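Local coordinates for beta-lactamase (Chitinophaga pinensis, PDB 6N36), which probably hydrolyses the beta-lactam ring of antibiotics with the help of two zinc ions, as a member of the metallo-beta-lactamase superfamily, at residues A[28-33]-A[69-74]; A[168-173]-A[177-182]; A[212-217]-A[251-256]. All coordinates share one frame; numbering follows the deposited sequence. Where two conformers were deposited one is given.

Interaction 1: A[28-33]-A[69-74]; sequences NLYYIG and LGFKFK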
# COMPACT_ATOMS: atom_id res chain seq x y z
N ASN A 28 13.88 3.97 10.46
CA ASN A 28 12.82 5.00 10.60
C ASN A 28 11.50 4.55 9.96
O ASN A 28 10.66 5.43 9.66
CB ASN A 28 13.31 6.34 10.08
CG ASN A 28 13.73 6.33 8.62
OD1 ASN A 28 14.37 5.38 8.13
ND2 ASN A 28 13.42 7.39 7.92
N LEU A 29 11.34 3.28 9.66
CA LEU A 29 10.09 2.73 9.10
C LEU A 29 9.33 1.98 10.18
O LEU A 29 9.90 1.07 10.84
CB LEU A 29 10.42 1.78 7.95
CG LEU A 29 9.25 0.97 7.44
CD1 LEU A 29 8.19 1.83 6.77
CD2 LEU A 29 9.72 -0.12 6.48
N TYR A 30 8.10 2.38 10.40
CA TYR A 30 7.23 1.85 11.46
C TYR A 30 5.96 1.28 10.82
O TYR A 30 5.41 1.83 9.83
CB TYR A 30 6.83 2.95 12.45
CG TYR A 30 8.00 3.56 13.16
CD1 TYR A 30 8.76 4.56 12.56
CD2 TYR A 30 8.39 3.13 14.42
CE1 TYR A 30 9.87 5.10 13.17
CE2 TYR A 30 9.49 3.71 15.06
CZ TYR A 30 10.25 4.67 14.41
OH TYR A 30 11.35 5.28 15.02
N TYR A 31 5.45 0.25 11.47
CA TYR A 31 4.13 -0.35 11.20
C TYR A 31 3.11 0.33 12.11
O TYR A 31 3.28 0.31 13.33
CB TYR A 31 4.11 -1.85 11.45
CG TYR A 31 2.82 -2.51 11.00
CD1 TYR A 31 2.68 -2.96 9.69
CD2 TYR A 31 1.72 -2.65 11.84
CE1 TYR A 31 1.52 -3.53 9.26
CE2 TYR A 31 0.55 -3.24 11.41
CZ TYR A 31 0.46 -3.73 10.12
OH TYR A 31 -0.69 -4.29 9.64
N ILE A 32 2.08 0.96 11.57
CA ILE A 32 1.01 1.63 12.36
C ILE A 32 -0.38 1.17 11.90
O ILE A 32 -1.36 1.86 12.17
CB ILE A 32 1.16 3.15 12.33
CG1 ILE A 32 1.08 3.77 10.92
CG2 ILE A 32 2.43 3.54 13.05
CD1 ILE A 32 0.90 5.26 10.96
N GLY A 33 -0.45 0.04 11.23
CA GLY A 33 -1.70 -0.45 10.65
C GLY A 33 -2.52 -1.26 11.63
O GLY A 33 -2.30 -1.22 12.82
N LEU A 69 3.98 5.56 19.57
CA LEU A 69 5.38 5.55 19.11
C LEU A 69 6.12 6.86 19.46
O LEU A 69 7.37 6.85 19.27
CB LEU A 69 5.42 5.34 17.60
CG LEU A 69 4.91 3.97 17.12
CD1 LEU A 69 4.88 3.97 15.59
CD2 LEU A 69 5.76 2.86 17.67
N GLY A 70 5.41 7.92 19.83
CA GLY A 70 5.95 9.23 20.21
C GLY A 70 6.04 10.20 19.05
O GLY A 70 6.79 11.21 19.17
N PHE A 71 5.21 10.01 18.01
CA PHE A 71 5.19 10.95 16.86
C PHE A 71 3.83 11.65 16.80
O PHE A 71 2.79 11.09 17.29
CB PHE A 71 5.43 10.22 15.55
CG PHE A 71 6.74 9.46 15.54
CD1 PHE A 71 7.93 10.17 15.52
CD2 PHE A 71 6.78 8.08 15.56
CE1 PHE A 71 9.15 9.52 15.51
CE2 PHE A 71 8.01 7.41 15.58
CZ PHE A 71 9.18 8.15 15.54
N LYS A 72 3.83 12.83 16.23
CA LYS A 72 2.62 13.65 16.06
C LYS A 72 2.03 13.43 14.67
O LYS A 72 2.70 13.63 13.66
CB LYS A 72 2.91 15.13 16.28
CG LYS A 72 3.07 15.53 17.74
CD LYS A 72 2.80 17.01 18.03
CE LYS A 72 3.03 17.94 16.86
NZ LYS A 72 3.72 19.19 17.30
N PHE A 73 0.78 13.01 14.66
CA PHE A 73 -0.01 12.86 13.41
C PHE A 73 0.12 14.08 12.51
O PHE A 73 0.25 13.97 11.31
CB PHE A 73 -1.44 12.65 13.86
CG PHE A 73 -2.48 12.42 12.80
CD1 PHE A 73 -2.46 11.29 12.00
CD2 PHE A 73 -3.53 13.28 12.69
CE1 PHE A 73 -3.46 11.06 11.07
CE2 PHE A 73 -4.55 13.04 11.78
CZ PHE A 73 -4.53 11.90 11.01
N LYS A 74 0.05 15.29 13.08
CA LYS A 74 0.03 16.51 12.27
C LYS A 74 1.40 16.77 11.63
O LYS A 74 1.50 17.68 10.81
CB LYS A 74 -0.55 17.68 13.08
CG LYS A 74 -2.07 17.59 13.21
CD LYS A 74 -2.72 18.66 14.12
CE LYS A 74 -4.06 18.18 14.65
NZ LYS A 74 -4.88 19.23 15.32
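Tyr30 meets Leu69 and Phe71 in a small side-chain contact, mostly apolar and aromatic, that joins the short strand 29-31, second from one edge of its sheet, to the loop leaving helix 58-69. The two backbones stay well apart, the CA atoms of Tyr30 and Leu69 being 8.7 Å from each other, and the side chains bridge the interval. Phe71 makes an edge-to-face (T-shaped) pair with Tyr30: its edge comes in over one face of the tyrosine ring, the planes standing at 65° with centroids 5.1 Å apart. The touching corner is Phe71 CE2, which lies over the rim rather than the centre of that face and is 3.7 Å from Tyr30 CZ. In turn Tyr30 OH sits near the plane of the phenylalanine ring at its edge, 3.6 Å from Phe71 CZ. Flat aromatic residues suit this junction because they can span the distance while presenting a face to an edge.

The strand belongs to the mixed sheet that carries 40-42 and 48-51, one of the two sheets of the alpha-beta/beta-alpha sandwich of the metallo-beta-lactamase fold, and helix 58-69 packs against it. That helix closes in a Schellman motif at Gly70, whose positive phi, a conformation easy for glycine, turns the chain so that Phe71 can follow Leu69 toward the strand.

With CG anti to the carbonyl carbon (chi1 -66°), Leu69 turns its CD1 to the strand. Leu69 CD1 lies 3.8 Å from Tyr30 CD2, approaching that ring obliquely, and 3.6 Å from Ile32 CG2. The branched Ile32 fills the more buried end, where it also packs on Ile62 and Met66 of the helix. Phe71 also makes an edge-to-face pair with His48.

Interaction 2: A[168-173]-A[177-182]; sequences LFDVKD and TYKVLI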
# COMPACT_ATOMS: atom_id res chain seq x y z
N LEU A 168 10.01 1.49 -3.10
CA LEU A 168 11.35 1.00 -2.69
C LEU A 168 12.08 2.16 -2.03
O LEU A 168 12.08 3.30 -2.58
CB LEU A 168 12.14 0.59 -3.95
CG LEU A 168 11.87 -0.77 -4.57
CD1 LEU A 168 12.44 -0.76 -6.01
CD2 LEU A 168 12.59 -1.89 -3.81
N PHE A 169 12.76 1.87 -0.94
CA PHE A 169 13.52 2.92 -0.22
C PHE A 169 14.52 2.26 0.71
O PHE A 169 14.29 1.18 1.30
CB PHE A 169 12.61 3.88 0.57
CG PHE A 169 11.58 3.21 1.45
CD1 PHE A 169 10.39 2.77 0.89
CD2 PHE A 169 11.81 2.95 2.77
CE1 PHE A 169 9.46 2.14 1.68
CE2 PHE A 169 10.88 2.29 3.56
CZ PHE A 169 9.70 1.88 3.00
N ASP A 170 15.60 2.99 0.94
CA ASP A 170 16.64 2.60 1.92
C ASP A 170 16.32 3.21 3.29
O ASP A 170 15.94 4.41 3.37
CB ASP A 170 18.02 3.07 1.47
CG ASP A 170 18.53 2.33 0.24
OD1 ASP A 170 17.96 1.26 -0.13
OD2 ASP A 170 19.53 2.82 -0.35
N VAL A 171 16.46 2.39 4.33
CA VAL A 171 16.43 2.87 5.74
C VAL A 171 17.77 2.48 6.40
O VAL A 171 18.31 1.41 6.12
CB VAL A 171 15.24 2.35 6.56
CG1 VAL A 171 13.93 2.75 5.90
CG2 VAL A 171 15.27 0.85 6.76
N LYS A 172 18.21 3.33 7.29
CA LYS A 172 19.50 3.16 8.04
C LYS A 172 19.18 2.97 9.52
O LYS A 172 18.38 3.76 10.04
CB LYS A 172 20.31 4.44 7.88
CG LYS A 172 20.81 4.74 6.48
CD LYS A 172 21.54 6.07 6.42
CE LYS A 172 22.32 6.28 5.15
NZ LYS A 172 22.68 7.71 5.02
N ASP A 173 19.75 1.97 10.18
CA ASP A 173 19.70 1.93 11.68
C ASP A 173 21.14 2.06 12.21
O ASP A 173 22.03 2.41 11.41
CB ASP A 173 18.89 0.71 12.15
CG ASP A 173 19.53 -0.65 11.90
OD1 ASP A 173 20.78 -0.69 11.59
OD2 ASP A 173 18.83 -1.64 12.12
N THR A 177 22.31 -0.50 6.54
CA THR A 177 21.26 -0.01 5.63
C THR A 177 20.45 -1.21 5.12
O THR A 177 21.03 -2.28 4.82
CB THR A 177 21.86 0.81 4.48
OG1 THR A 177 22.52 1.95 5.04
CG2 THR A 177 20.79 1.20 3.49
N TYR A 178 19.13 -1.04 5.06
CA TYR A 178 18.22 -2.05 4.45
C TYR A 178 17.40 -1.42 3.31
O TYR A 178 16.85 -0.30 3.46
CB TYR A 178 17.23 -2.63 5.45
CG TYR A 178 17.81 -3.34 6.64
CD1 TYR A 178 18.11 -2.65 7.80
CD2 TYR A 178 18.01 -4.71 6.61
CE1 TYR A 178 18.66 -3.32 8.89
CE2 TYR A 178 18.54 -5.40 7.68
CZ TYR A 178 18.88 -4.70 8.82
OH TYR A 178 19.42 -5.40 9.86
N LYS A 179 17.38 -2.11 2.18
CA LYS A 179 16.48 -1.71 1.06
C LYS A 179 15.15 -2.41 1.26
O LYS A 179 15.09 -3.66 1.39
CB LYS A 179 17.07 -2.08 -0.31
CG LYS A 179 16.27 -1.49 -1.46
CD LYS A 179 16.92 -1.68 -2.81
CE LYS A 179 18.22 -0.93 -2.97
NZ LYS A 179 18.01 0.54 -2.90
N VAL A 180 14.11 -1.61 1.45
CA VAL A 180 12.77 -2.12 1.76
C VAL A 180 11.89 -1.96 0.52
O VAL A 180 11.91 -0.89 -0.13
CB VAL A 180 12.18 -1.34 2.94
CG1 VAL A 180 10.80 -1.85 3.29
CG2 VAL A 180 13.09 -1.39 4.17
N LEU A 181 11.10 -2.99 0.28
CA LEU A 181 10.02 -2.94 -0.73
C LEU A 181 8.69 -3.03 0.02
O LEU A 181 8.48 -4.00 0.78
CB LEU A 181 10.20 -4.12 -1.67
CG LEU A 181 9.01 -4.34 -2.63
CD1 LEU A 181 8.90 -3.20 -3.62
CD2 LEU A 181 9.16 -5.67 -3.40
N ILE A 182 7.84 -2.05 -0.22
CA ILE A 182 6.40 -2.15 0.16
C ILE A 182 5.71 -2.54 -1.16
O ILE A 182 5.60 -1.68 -2.07
CB ILE A 182 5.87 -0.84 0.74
CG1 ILE A 182 6.64 -0.41 2.01
CG2 ILE A 182 4.37 -0.97 0.99
CD1 ILE A 182 6.62 -1.35 3.14
O HOH W 1 19.87 -4.07 12.09
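Phe169 and Val180 form the tight centre of an antiparallel beta hairpin, strands 165-172 and 177-182, in which backbone bonds and apolar packing coincide. Phe169 N donates to Val180 O at 3.0 Å, and Val180 N returns a bond to Phe169 O. Val171 and Tyr178 repeat this hydrogen-bonded pair, Tyr178 N giving a nearly straight bond of 2.8 Å to Val171 O. Leu168 with Leu181, Asp170 with Lys179 and Lys172 with Thr177 are non-hydrogen-bonded pairs on the other face.

On the buried face, CG of Phe169 lies between its backbone N and carbonyl carbon (chi1 49°), which folds the ring across the neighbouring strand. Val180 CB then sits over one ring face, a CH-pi contact with CB 4.2 Å from the ring centroid, while Ile182 CG1 meets the ring edge 3.8 Å from Phe169 CE1. Beta-branched Val171 and Val180 suit both the extended backbone and this compact packing, their CG2 methyls 4.1 Å apart. At the turn end of the Phe169 face, a water joins Asp173 OD2 to Tyr178 OH, 2.6 Å from each, and Asp173 OD2 is also bonded to Tyr242 OH.

The opposite face is apolar at Leu168 and Leu181 but looser and polar toward the turn. Lys179 bends back at chi3 and chi4 to bring NZ 2.9 Å from Asp170 OD1, on its syn side, 25° out of the carboxylate plane. The bend curls the aliphatic chain of Lys179 round Asp170 OD1. The exposed Lys172 instead runs extended, with only its CG near Thr177 OG1.

The hairpin lies inside the five-stranded sheet: through backbone hydrogen bonds Leu168 pairs with Val153 of strand 150-156, and Leu181 with Leu221 and Leu223. Leu29 of strand 29-31 covers Phe169 and Val180, so the buried face looks toward the other sheet.

Interaction 3: A[212-217]-A[251-256]; sequences KAMKAL and AGYDDV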
# COMPACT_ATOMS: atom_id res chain seq x y z
N LYS A 212 6.12 -10.03 -14.11
CA LYS A 212 7.54 -10.09 -14.53
C LYS A 212 8.36 -9.01 -13.82
O LYS A 212 9.45 -9.29 -13.28
CB LYS A 212 7.65 -9.98 -16.05
CG LYS A 212 7.03 -11.16 -16.80
CD LYS A 212 7.09 -11.07 -18.30
CE LYS A 212 6.13 -10.07 -18.88
NZ LYS A 212 6.27 -9.93 -20.34
N ALA A 213 7.83 -7.79 -13.75
CA ALA A 213 8.51 -6.61 -13.21
C ALA A 213 8.79 -6.81 -11.71
O ALA A 213 9.91 -6.55 -11.25
CB ALA A 213 7.69 -5.39 -13.45
N MET A 214 7.82 -7.33 -10.96
CA MET A 214 8.01 -7.53 -9.52
C MET A 214 9.02 -8.66 -9.27
O MET A 214 9.75 -8.54 -8.29
CB MET A 214 6.64 -7.79 -8.87
CG MET A 214 5.78 -6.54 -8.94
SD MET A 214 4.26 -6.75 -7.96
CE MET A 214 4.96 -6.55 -6.31
N LYS A 215 9.08 -9.67 -10.12
CA LYS A 215 10.06 -10.75 -9.90
C LYS A 215 11.48 -10.17 -10.02
O LYS A 215 12.44 -10.67 -9.36
CB LYS A 215 9.86 -11.84 -10.94
CG LYS A 215 10.43 -13.18 -10.50
CD LYS A 215 9.51 -13.77 -9.42
CE LYS A 215 9.23 -15.24 -9.61
NZ LYS A 215 10.32 -16.06 -9.04
N ALA A 216 11.64 -9.17 -10.87
CA ALA A 216 12.96 -8.60 -11.20
C ALA A 216 13.50 -7.65 -10.12
O ALA A 216 14.69 -7.30 -10.19
CB ALA A 216 12.92 -7.93 -12.55
N LEU A 217 12.69 -7.26 -9.14
CA LEU A 217 13.13 -6.29 -8.12
C LEU A 217 14.12 -6.94 -7.16
O LEU A 217 14.04 -8.14 -6.94
CB LEU A 217 11.90 -5.82 -7.36
CG LEU A 217 10.93 -4.97 -8.18
CD1 LEU A 217 9.77 -4.59 -7.29
CD2 LEU A 217 11.63 -3.75 -8.75
N ALA A 251 12.25 -16.09 -0.48
CA ALA A 251 11.50 -17.30 -0.85
C ALA A 251 10.00 -17.02 -0.82
O ALA A 251 9.30 -17.44 -1.75
CB ALA A 251 11.88 -18.42 0.07
N GLY A 252 9.49 -16.35 0.22
CA GLY A 252 8.05 -16.12 0.38
C GLY A 252 7.56 -15.15 -0.69
O GLY A 252 6.44 -15.32 -1.19
N TYR A 253 8.39 -14.19 -1.06
CA TYR A 253 8.05 -13.21 -2.13
C TYR A 253 7.95 -13.93 -3.46
O TYR A 253 6.96 -13.83 -4.19
CB TYR A 253 9.15 -12.16 -2.18
CG TYR A 253 8.97 -11.11 -3.22
CD1 TYR A 253 8.06 -10.08 -3.03
CD2 TYR A 253 9.71 -11.10 -4.39
CE1 TYR A 253 7.90 -9.07 -3.95
CE2 TYR A 253 9.58 -10.09 -5.32
CZ TYR A 253 8.69 -9.04 -5.08
OH TYR A 253 8.53 -8.02 -5.96
N ASP A 254 8.96 -14.73 -3.81
CA ASP A 254 8.92 -15.52 -5.05
C ASP A 254 7.71 -16.46 -5.04
O ASP A 254 7.08 -16.62 -6.10
CB ASP A 254 10.25 -16.26 -5.22
CG ASP A 254 11.33 -15.31 -5.70
OD1 ASP A 254 10.99 -14.46 -6.58
OD2 ASP A 254 12.50 -15.47 -5.29
N ASP A 255 7.42 -17.10 -3.92
CA ASP A 255 6.30 -18.06 -3.83
C ASP A 255 4.97 -17.34 -4.08
O ASP A 255 4.15 -17.88 -4.84
CB ASP A 255 6.31 -18.78 -2.49
CG ASP A 255 7.43 -19.82 -2.39
OD1 ASP A 255 8.14 -20.04 -3.42
OD2 ASP A 255 7.64 -20.33 -1.31
N VAL A 256 4.74 -16.16 -3.52
CA VAL A 256 3.45 -15.42 -3.71
C VAL A 256 3.34 -15.00 -5.19
O VAL A 256 2.28 -15.15 -5.80
CB VAL A 256 3.37 -14.19 -2.78
CG1 VAL A 256 2.25 -13.24 -3.19
CG2 VAL A 256 3.21 -14.61 -1.33
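Two helices on the outer side of the five-stranded sheet, 203-215 and 250-268, meet here near the C-terminal part of the first. Tyr253 reaches across from the second helix and gives its hydroxyl hydrogen to Met214 O, with OH and O 2.7 Å apart. The carbonyl oxygen lies in the plane of the tyrosine ring, at its edge, whereas the hydroxyl stands above the carbonyl plane, 45° out of it. Tyrosine suits the place because it is long enough to bring a donor to the final stretch of the helix, where Met214 O also takes a weak bond from Leu217 N.

With CG anti to the backbone N (chi1 179°), the ring extends toward the first helix. Tyr253 OH lies 3.5 Å from Met214 CB and 3.9 Å from Leu217 CD1, while Phe219 and Trp222 meet the ring in edge-to-face pairs.

At the more exposed margin Lys215 bends along its chain to set NZ 3.0 Å from Asp254 OD1, a salt bridge approached from above the carboxylate plane. Asp254 OD2 pairs with Arg250, which also bonds to the carbonyls of Lys215 and Leu217, so the acid probably helps hold the arginine beside the chain there. A buried tyrosine bond flanked by a surface ion pair thus joins helices of the outer layer in the alpha-beta/beta-alpha sandwich of the metallo-beta-lactamase fold.

Overall arrangement
The three contacts follow one another along the chain and run through the layers of the sandwich. Interaction 1 ties the seven-stranded sheet to helix 58-69, interaction 2 is a hairpin of the five-stranded sheet, and interaction 3 joins two helices outside that sheet. Interaction 2 lies between the others, its centre about 16 Å from that of interaction 1 and 17 Å from that of interaction 3; the centres of interactions 1 and 3 are 28 Å apart. The hairpin meets the other sheet on one face, where Asn28 OD1 packs on Val171 CG1, and the outer helices on the other, where Leu181 touches Tyr253 and Leu217. This scaffold carries the two-zinc site; the side chain of Ile182 lies about 12 Å from a zinc ion.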